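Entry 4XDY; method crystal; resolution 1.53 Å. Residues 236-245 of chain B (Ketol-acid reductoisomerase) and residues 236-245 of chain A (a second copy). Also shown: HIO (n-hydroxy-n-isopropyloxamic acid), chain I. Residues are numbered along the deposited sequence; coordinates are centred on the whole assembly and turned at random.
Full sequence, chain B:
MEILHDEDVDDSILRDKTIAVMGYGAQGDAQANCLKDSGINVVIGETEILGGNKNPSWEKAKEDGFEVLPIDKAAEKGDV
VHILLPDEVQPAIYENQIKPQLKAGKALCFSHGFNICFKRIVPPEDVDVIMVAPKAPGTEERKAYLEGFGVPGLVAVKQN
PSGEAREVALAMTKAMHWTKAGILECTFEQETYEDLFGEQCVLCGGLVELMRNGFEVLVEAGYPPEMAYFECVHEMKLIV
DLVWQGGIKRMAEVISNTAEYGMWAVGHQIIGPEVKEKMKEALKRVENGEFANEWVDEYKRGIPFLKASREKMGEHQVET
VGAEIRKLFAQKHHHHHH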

# COMPACT_ATOMS: atom_id res chain seq x y z
N MET B 236 -3.11 5.23 2.55
CA MET B 236 -3.18 3.96 1.85
C MET B 236 -1.99 3.06 2.20
O MET B 236 -2.13 1.82 2.38
CB MET B 236 -3.35 4.14 0.38
CG MET B 236 -3.48 2.82 -0.44
SD MET B 236 -5.06 2.08 -0.16
CE MET B 236 -6.07 2.98 -1.28
N LYS B 237 -0.79 3.66 2.30
CA LYS B 237 0.43 2.93 2.59
C LYS B 237 0.34 2.25 3.96
O LYS B 237 0.75 1.10 4.15
CB LYS B 237 1.61 3.90 2.55
CG LYS B 237 3.00 3.30 2.82
CD LYS B 237 3.48 3.43 4.28
CE LYS B 237 5.01 3.23 4.42
NZ LYS B 237 5.31 1.83 4.15
N LEU B 238 -0.19 2.98 4.93
CA LEU B 238 -0.30 2.49 6.29
C LEU B 238 -1.28 1.31 6.41
O LEU B 238 -1.02 0.34 7.16
CB LEU B 238 -0.76 3.65 7.18
CG LEU B 238 0.02 4.97 7.10
CD1 LEU B 238 -0.54 5.99 8.13
CD2 LEU B 238 1.52 4.72 7.26
N ILE B 239 -2.39 1.37 5.65
CA ILE B 239 -3.37 0.29 5.63
C ILE B 239 -2.83 -0.90 4.86
O ILE B 239 -2.92 -2.08 5.35
CB ILE B 239 -4.70 0.77 5.03
CG1 ILE B 239 -5.28 1.90 5.88
CG2 ILE B 239 -5.62 -0.39 4.80
CD1 ILE B 239 -5.56 1.49 7.30
N VAL B 240 -2.26 -0.65 3.68
CA VAL B 240 -1.69 -1.75 2.94
C VAL B 240 -0.58 -2.52 3.70
O VAL B 240 -0.45 -3.76 3.58
CB VAL B 240 -1.26 -1.33 1.52
CG1 VAL B 240 -0.62 -2.45 0.73
CG2 VAL B 240 -2.46 -0.85 0.73
N ASP B 241 0.25 -1.80 4.51
CA ASP B 241 1.29 -2.45 5.27
C ASP B 241 0.71 -3.51 6.21
O ASP B 241 1.33 -4.56 6.41
CB ASP B 241 2.10 -1.40 6.10
CG ASP B 241 3.11 -0.61 5.24
OD1 ASP B 241 3.28 -0.96 4.04
OD2 ASP B 241 3.76 0.29 5.85
N LEU B 242 -0.48 -3.24 6.75
CA LEU B 242 -1.11 -4.21 7.68
C LEU B 242 -1.53 -5.45 6.93
O LEU B 242 -1.33 -6.55 7.42
CB LEU B 242 -2.29 -3.61 8.40
CG LEU B 242 -1.86 -2.63 9.52
CD1 LEU B 242 -3.02 -1.79 9.84
CD2 LEU B 242 -1.31 -3.43 10.71
N VAL B 243 -2.08 -5.29 5.73
CA VAL B 243 -2.47 -6.45 4.87
C VAL B 243 -1.21 -7.27 4.46
O VAL B 243 -1.19 -8.49 4.49
CB VAL B 243 -3.23 -5.99 3.59
CG1 VAL B 243 -3.64 -7.19 2.70
CG2 VAL B 243 -4.48 -5.22 3.96
N TRP B 244 -0.16 -6.59 4.04
CA TRP B 244 1.06 -7.21 3.64
C TRP B 244 1.64 -8.10 4.83
O TRP B 244 2.25 -9.10 4.56
CB TRP B 244 2.06 -6.14 3.31
CG TRP B 244 3.31 -6.57 2.57
CD1 TRP B 244 3.39 -6.90 1.26
CD2 TRP B 244 4.65 -6.54 3.06
NE1 TRP B 244 4.69 -7.12 0.91
CE2 TRP B 244 5.48 -6.94 2.00
CE3 TRP B 244 5.22 -6.31 4.32
CZ2 TRP B 244 6.84 -7.04 2.13
CZ3 TRP B 244 6.54 -6.43 4.47
CH2 TRP B 244 7.36 -6.79 3.38
N GLN B 245 1.52 -7.59 6.07
CA GLN B 245 2.04 -8.25 7.28
C GLN B 245 1.15 -9.44 7.68
O GLN B 245 1.69 -10.49 8.05
CB GLN B 245 2.09 -7.29 8.42
CG GLN B 245 3.26 -6.33 8.38
CD GLN B 245 2.99 -5.09 9.28
OE1 GLN B 245 2.07 -5.06 10.17
NE2 GLN B 245 3.81 -4.04 9.04
C1 HIO I . 5.94 -3.86 -14.49
O11 HIO I . 5.76 -4.20 -15.64
O12 HIO I . 6.58 -2.90 -14.09
C2 HIO I . 5.46 -4.88 -13.48
O2 HIO I . 5.32 -6.06 -13.87
N3 HIO I . 5.24 -4.63 -12.22
O3 HIO I . 5.19 -5.88 -11.38
C4 HIO I . 5.09 -3.32 -11.61
C41 HIO I . 3.76 -3.13 -10.86
C42 HIO I . 6.31 -3.19 -10.71
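Chain A, residues 236-245: MKLIVDLVWQ

Residues 236-245 of chain A form a helix that begins earlier and continues later in the chain, as does the same stretch of chain B. The two run nearly antiparallel: their N-to-C directions differ by 161°, the signed crossing angle is -161°, and the axes approach to 9.2 Å. The register is reciprocal, with K237(B) CA 5.7 Å from V240(A) CA and V240(B) CA 5.7 Å from K237(A) CA. Most contacts recur with the chains exchanged, and 567 Å² is buried in all.

On each helix, positions 237, 240 and 244 direct CA-to-CB toward the partner, a spacing of three and four residues that keeps one stripe in contact. Valine sits at the middle of the stripe. V240(B) CG2 lies 4.2 Å from V240(A) CG2, while V240(A) CG1 packs 3.5 Å from K237(B) CA and 3.9 Å from M236(B) CG.

Lysine is the knob. K237(A) settles among K237(B), V240(B), D241(B) and W244(B), and its CB lies over the indole face, 3.3 Å from W244(B) CD1; in the equivalent contact with the chains exchanged, K237(B) CB is 3.2 Å from W244(A) CD1. The aliphatic base of the lysine thus packs against the ring, leaving the amine to the aspartates.

K237(A) NZ donates to D241(B) OD1 at 2.9 Å across the interface and to D241(A) OD2 at 2.7 Å within its own helix, both as salt bridges. K237(B) NZ likewise reaches D241(A) OD1 at 2.9 Å and D241(B) OD2 at 2.8 Å. This alternation of charge offsets the 3.5 Å approach of K237(B) NZ to K237(A) NZ. Water 1 lies 3.1 Å from both D241(A) OD1 and D241(B) OD1, bridging the carboxylates from one side. The rule is compact: valines meet at the middle of the stripe, and lysine serves as both apolar knob and ion-pair partner.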

# COMPACT_ATOMS: atom_id res chain seq x y z
N MET A 236 1.18 -5.18 -3.83
CA MET A 236 0.49 -3.91 -3.63
C MET A 236 1.21 -3.00 -2.66
O MET A 236 1.30 -1.76 -2.87
CB MET A 236 -0.90 -4.16 -3.14
CG MET A 236 -1.80 -2.95 -2.95
SD MET A 236 -2.20 -2.13 -4.55
CE MET A 236 -3.63 -3.06 -4.93
N LYS A 237 1.80 -3.60 -1.63
CA LYS A 237 2.57 -2.80 -0.68
C LYS A 237 3.79 -2.16 -1.30
O LYS A 237 4.18 -1.01 -0.98
CB LYS A 237 2.96 -3.72 0.51
CG LYS A 237 3.81 -3.04 1.61
CD LYS A 237 5.30 -3.27 1.48
CE LYS A 237 6.01 -2.95 2.78
NZ LYS A 237 5.97 -1.50 3.14
N LEU A 238 4.39 -2.86 -2.21
CA LEU A 238 5.65 -2.36 -2.81
C LEU A 238 5.38 -1.16 -3.76
O LEU A 238 6.16 -0.16 -3.79
CB LEU A 238 6.37 -3.47 -3.59
CG LEU A 238 6.58 -4.75 -2.75
CD1 LEU A 238 7.35 -5.77 -3.58
CD2 LEU A 238 7.28 -4.49 -1.48
N ILE A 239 4.24 -1.26 -4.43
CA ILE A 239 3.76 -0.21 -5.34
C ILE A 239 3.26 1.01 -4.57
O ILE A 239 3.58 2.17 -4.88
CB ILE A 239 2.64 -0.77 -6.25
CG1 ILE A 239 3.20 -1.86 -7.12
CG2 ILE A 239 2.02 0.34 -7.15
CD1 ILE A 239 4.35 -1.43 -8.02
N VAL A 240 2.44 0.78 -3.57
CA VAL A 240 1.93 1.88 -2.77
C VAL A 240 3.03 2.62 -2.06
O VAL A 240 2.97 3.89 -1.93
CB VAL A 240 0.81 1.40 -1.80
CG1 VAL A 240 0.42 2.49 -0.86
CG2 VAL A 240 -0.41 0.90 -2.54
N ASP A 241 4.09 1.90 -1.65
CA ASP A 241 5.27 2.57 -1.06
C ASP A 241 5.86 3.63 -2.00
O ASP A 241 6.25 4.69 -1.54
CB ASP A 241 6.37 1.57 -0.66
CG ASP A 241 6.04 0.84 0.66
OD1 ASP A 241 5.06 1.19 1.36
OD2 ASP A 241 6.80 -0.11 1.00
N LEU A 242 5.90 3.34 -3.29
CA LEU A 242 6.40 4.33 -4.28
C LEU A 242 5.53 5.58 -4.36
O LEU A 242 6.06 6.74 -4.34
CB LEU A 242 6.54 3.67 -5.62
CG LEU A 242 7.77 2.73 -5.60
CD1 LEU A 242 7.66 1.84 -6.77
CD2 LEU A 242 9.07 3.51 -5.65
N VAL A 243 4.23 5.36 -4.36
CA VAL A 243 3.27 6.47 -4.40
C VAL A 243 3.41 7.30 -3.14
O VAL A 243 3.38 8.54 -3.16
CB VAL A 243 1.85 6.02 -4.56
CG1 VAL A 243 0.90 7.25 -4.56
CG2 VAL A 243 1.63 5.22 -5.85
N TRP A 244 3.51 6.63 -1.98
CA TRP A 244 3.62 7.32 -0.69
C TRP A 244 4.85 8.24 -0.67
O TRP A 244 4.84 9.31 -0.05
CB TRP A 244 3.71 6.23 0.40
CG TRP A 244 3.51 6.72 1.79
CD1 TRP A 244 2.33 7.05 2.39
CD2 TRP A 244 4.53 6.86 2.75
NE1 TRP A 244 2.57 7.40 3.69
CE2 TRP A 244 3.91 7.26 3.95
CE3 TRP A 244 5.89 6.58 2.75
CZ2 TRP A 244 4.64 7.45 5.13
CZ3 TRP A 244 6.62 6.81 3.94
CH2 TRP A 244 5.98 7.22 5.10
N GLN A 245 5.93 7.76 -1.27
CA GLN A 245 7.24 8.43 -1.26
C GLN A 245 7.25 9.61 -2.24
O GLN A 245 7.81 10.64 -1.92
CB GLN A 245 8.34 7.50 -1.71
CG GLN A 245 8.75 6.50 -0.64
CD GLN A 245 9.49 5.24 -1.18
OE1 GLN A 245 9.97 5.18 -2.34
NE2 GLN A 245 9.56 4.22 -0.32
O HOH W 1 2.18 0.07 1.37